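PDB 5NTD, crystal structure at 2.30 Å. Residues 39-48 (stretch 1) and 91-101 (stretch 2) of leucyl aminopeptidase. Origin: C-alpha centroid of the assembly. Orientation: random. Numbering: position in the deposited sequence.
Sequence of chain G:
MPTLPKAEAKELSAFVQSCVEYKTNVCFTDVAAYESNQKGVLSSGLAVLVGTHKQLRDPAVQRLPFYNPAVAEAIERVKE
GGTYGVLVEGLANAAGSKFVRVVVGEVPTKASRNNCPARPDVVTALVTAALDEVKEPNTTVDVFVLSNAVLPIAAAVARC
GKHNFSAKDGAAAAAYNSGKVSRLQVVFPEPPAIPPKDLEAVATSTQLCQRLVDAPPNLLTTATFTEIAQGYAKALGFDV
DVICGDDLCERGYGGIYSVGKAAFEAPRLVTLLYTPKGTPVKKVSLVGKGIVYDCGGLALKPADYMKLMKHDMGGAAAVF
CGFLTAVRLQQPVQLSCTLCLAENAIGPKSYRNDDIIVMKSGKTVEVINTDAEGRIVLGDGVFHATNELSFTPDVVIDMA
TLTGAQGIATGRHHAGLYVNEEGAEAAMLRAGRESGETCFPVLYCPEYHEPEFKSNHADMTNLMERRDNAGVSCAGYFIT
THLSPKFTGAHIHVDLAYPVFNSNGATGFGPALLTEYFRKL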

# COMPACT_ATOMS: atom_id res chain seq x y z
N LYS G 39 -34.19 -33.28 43.66
CA LYS G 39 -34.30 -33.34 45.13
C LYS G 39 -33.04 -32.74 45.79
O LYS G 39 -32.49 -33.28 46.75
CB LYS G 39 -34.54 -34.79 45.61
N GLY G 40 -32.58 -31.61 45.25
CA GLY G 40 -31.40 -30.89 45.82
C GLY G 40 -30.02 -31.47 45.49
O GLY G 40 -29.00 -30.96 45.96
N VAL G 41 -29.98 -32.47 44.63
CA VAL G 41 -28.72 -33.03 44.15
C VAL G 41 -28.31 -32.34 42.83
O VAL G 41 -28.96 -32.51 41.79
CB VAL G 41 -28.80 -34.55 43.87
CG1 VAL G 41 -27.41 -35.13 43.56
CG2 VAL G 41 -29.42 -35.30 45.05
N LEU G 42 -27.20 -31.60 42.87
CA LEU G 42 -26.65 -30.95 41.66
C LEU G 42 -26.25 -31.98 40.63
O LEU G 42 -25.84 -33.11 40.94
CB LEU G 42 -25.49 -30.07 42.00
CG LEU G 42 -25.95 -28.66 42.41
CD1 LEU G 42 -26.93 -28.66 43.57
CD2 LEU G 42 -24.73 -27.88 42.83
N SER G 43 -26.38 -31.59 39.38
CA SER G 43 -26.07 -32.50 38.24
C SER G 43 -24.59 -32.85 38.19
O SER G 43 -24.19 -33.87 37.63
CB SER G 43 -26.50 -31.86 36.92
OG SER G 43 -27.90 -31.62 36.85
N SER G 44 -23.75 -31.96 38.71
CA SER G 44 -22.28 -32.13 38.66
C SER G 44 -21.60 -31.24 39.68
O SER G 44 -22.27 -30.50 40.41
CB SER G 44 -21.72 -31.81 37.25
OG SER G 44 -21.70 -30.41 36.96
N GLY G 45 -20.27 -31.23 39.62
CA GLY G 45 -19.44 -30.35 40.49
C GLY G 45 -19.32 -28.88 40.11
O GLY G 45 -18.60 -28.11 40.76
N LEU G 46 -20.10 -28.47 39.12
CA LEU G 46 -20.16 -27.06 38.75
C LEU G 46 -21.59 -26.59 38.65
O LEU G 46 -22.43 -27.24 38.04
CB LEU G 46 -19.45 -26.84 37.41
CG LEU G 46 -19.46 -25.41 36.88
CD1 LEU G 46 -18.66 -24.45 37.77
CD2 LEU G 46 -18.90 -25.39 35.45
N ALA G 47 -21.85 -25.43 39.22
CA ALA G 47 -23.14 -24.77 39.03
C ALA G 47 -22.92 -23.32 38.72
O ALA G 47 -22.02 -22.67 39.28
CB ALA G 47 -24.01 -24.88 40.28
N VAL G 48 -23.78 -22.79 37.85
CA VAL G 48 -23.68 -21.40 37.40
C VAL G 48 -24.94 -20.66 37.80
O VAL G 48 -26.05 -21.16 37.61
CB VAL G 48 -23.45 -21.32 35.89
CG1 VAL G 48 -23.16 -19.89 35.44
CG2 VAL G 48 -22.31 -22.24 35.46
N LEU G 91 -21.73 -30.53 49.15
CA LEU G 91 -23.02 -30.30 48.51
C LEU G 91 -23.26 -31.53 47.70
O LEU G 91 -22.45 -31.91 46.88
CB LEU G 91 -23.11 -29.06 47.60
N ALA G 92 -24.41 -32.11 47.89
CA ALA G 92 -24.80 -33.28 47.14
C ALA G 92 -24.72 -32.97 45.66
O ALA G 92 -25.25 -31.95 45.18
CB ALA G 92 -26.21 -33.71 47.50
N ASN G 93 -24.07 -33.85 44.94
CA ASN G 93 -24.01 -33.77 43.46
C ASN G 93 -23.80 -35.10 42.80
O ASN G 93 -23.14 -35.98 43.34
CB ASN G 93 -22.93 -32.77 43.02
CG ASN G 93 -21.53 -33.24 43.29
OD1 ASN G 93 -20.89 -33.88 42.45
ND2 ASN G 93 -21.03 -32.94 44.49
N ALA G 94 -24.34 -35.25 41.60
CA ALA G 94 -24.35 -36.55 40.89
C ALA G 94 -22.96 -37.07 40.49
O ALA G 94 -22.80 -38.25 40.26
CB ALA G 94 -25.21 -36.49 39.65
N ALA G 95 -21.98 -36.19 40.39
CA ALA G 95 -20.58 -36.59 40.10
C ALA G 95 -19.79 -37.00 41.34
O ALA G 95 -18.63 -37.36 41.28
CB ALA G 95 -19.85 -35.47 39.35
N GLY G 96 -20.40 -36.85 42.50
CA GLY G 96 -19.73 -37.19 43.79
C GLY G 96 -18.46 -36.40 44.09
O GLY G 96 -17.50 -36.92 44.63
N SER G 97 -18.51 -35.11 43.83
CA SER G 97 -17.36 -34.22 43.90
C SER G 97 -17.32 -33.66 45.31
O SER G 97 -18.35 -33.32 45.89
CB SER G 97 -17.54 -33.12 42.85
OG SER G 97 -16.41 -32.28 42.73
N LYS G 98 -16.13 -33.64 45.91
CA LYS G 98 -15.96 -33.22 47.32
C LYS G 98 -16.44 -31.78 47.48
O LYS G 98 -17.15 -31.37 48.44
CB LYS G 98 -14.46 -33.34 47.67
N PHE G 99 -16.07 -31.00 46.49
CA PHE G 99 -16.50 -29.61 46.41
C PHE G 99 -17.30 -29.37 45.15
O PHE G 99 -17.08 -30.00 44.12
CB PHE G 99 -15.33 -28.72 46.38
CG PHE G 99 -14.47 -28.83 47.56
CD1 PHE G 99 -13.48 -29.79 47.62
CD2 PHE G 99 -14.58 -27.91 48.59
CE1 PHE G 99 -12.61 -29.85 48.70
CE2 PHE G 99 -13.72 -27.95 49.69
CZ PHE G 99 -12.73 -28.93 49.74
N VAL G 100 -18.28 -28.49 45.28
CA VAL G 100 -19.01 -27.96 44.12
C VAL G 100 -18.57 -26.52 43.95
O VAL G 100 -18.50 -25.73 44.92
CB VAL G 100 -20.52 -27.96 44.32
CG1 VAL G 100 -21.19 -27.13 43.24
CG2 VAL G 100 -21.04 -29.38 44.27
N ARG G 101 -18.21 -26.20 42.72
CA ARG G 101 -17.82 -24.82 42.39
C ARG G 101 -19.08 -24.12 41.93
O ARG G 101 -19.76 -24.62 41.04
CB ARG G 101 -16.75 -24.77 41.31
CG ARG G 101 -16.22 -23.38 40.99
CD ARG G 101 -15.47 -22.75 42.16
NE ARG G 101 -14.54 -21.71 41.73
CZ ARG G 101 -13.72 -21.02 42.54
NH1 ARG G 101 -13.72 -21.22 43.84
NH2 ARG G 101 -12.90 -20.12 42.02

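The two stretches run side by side and are joined by backbone hydrogen bonds at two places, with a turn of stretch 2 between them. At the first, Leu 42 N donates to Ala 92 O (3.0 Å) and Leu 42 O accepts from Ala 94 N (2.7 Å), so that Leu 42 is bridged to Asn 93 with their CA atoms 4.3 Å apart. At the second, the strands 46-48 and 99-101 pair in parallel: Arg 101 N donates to Gly 45 O (2.8 Å) and Ala 47 N to Arg 101 O (2.9 Å), both nearly straight. Leu 46 and Arg 101 are thus in register. The close approach of chains at these carbonyls also brings CA-H...O contacts, the shortest from Asn 93 CA to Leu 42 O (3.2 Å).

Between the two sites, Asn 93 to Gly 96 form a type I turn, closed by Gly 96 N to Asn 93 O (3.0 Å). The Asn 93 side chain, with chi1 p and chi2 near 91°, folds over this bend and uses both ends of its amide. OD1 accepts from Ser 97 N (3.0 Å), while ND2 donates to Leu 91 O and to Ser 97 O (both 3.0 Å). The amide thereby ties the segment before the turn to the one after it, while the aliphatic CB lies against Ser 44 O at 3.5 Å. Gly 96, at phi 61°, has a backbone conformation that favours glycine.

Ser 97 adopts the t rotamer, from which OG donates to Phe 99 O (2.8 Å). Its CA-to-CB bond points toward stretch 1, where Gly 45 CA lies 4.1 Å from Ser 97 CB; a CB at Gly 45 would stand about 3.0 Å from Ser 97 OG, a tight fit. In stretch 1, the p rotamer of Ser 44 lets OG accept a weak hydrogen bond from Leu 46 N (3.3 Å).

Apolar side chains also meet across the stretches. Leu 42, with chi1 m and chi2 p, brings CD2 to 3.6 Å from CG1 of Val 100, itself in t, joining the first bridge to the paired strands. Val 41, also t, sets CG1 3.6 Å from Ala 94 N, and both methyls lie near Ala 92 CB, CG2 at 4.3 Å and CG1 at 4.4 Å. Leu 46 and Arg 101 project from the same face of the sheet. The t,p conformation of Leu 46 carries CD1 to 4.0 Å from Arg 101 CB, so the leucine meets the aliphatic base of the arginine, whose guanidinium leads away and is hydrogen-bonded elsewhere in the structure.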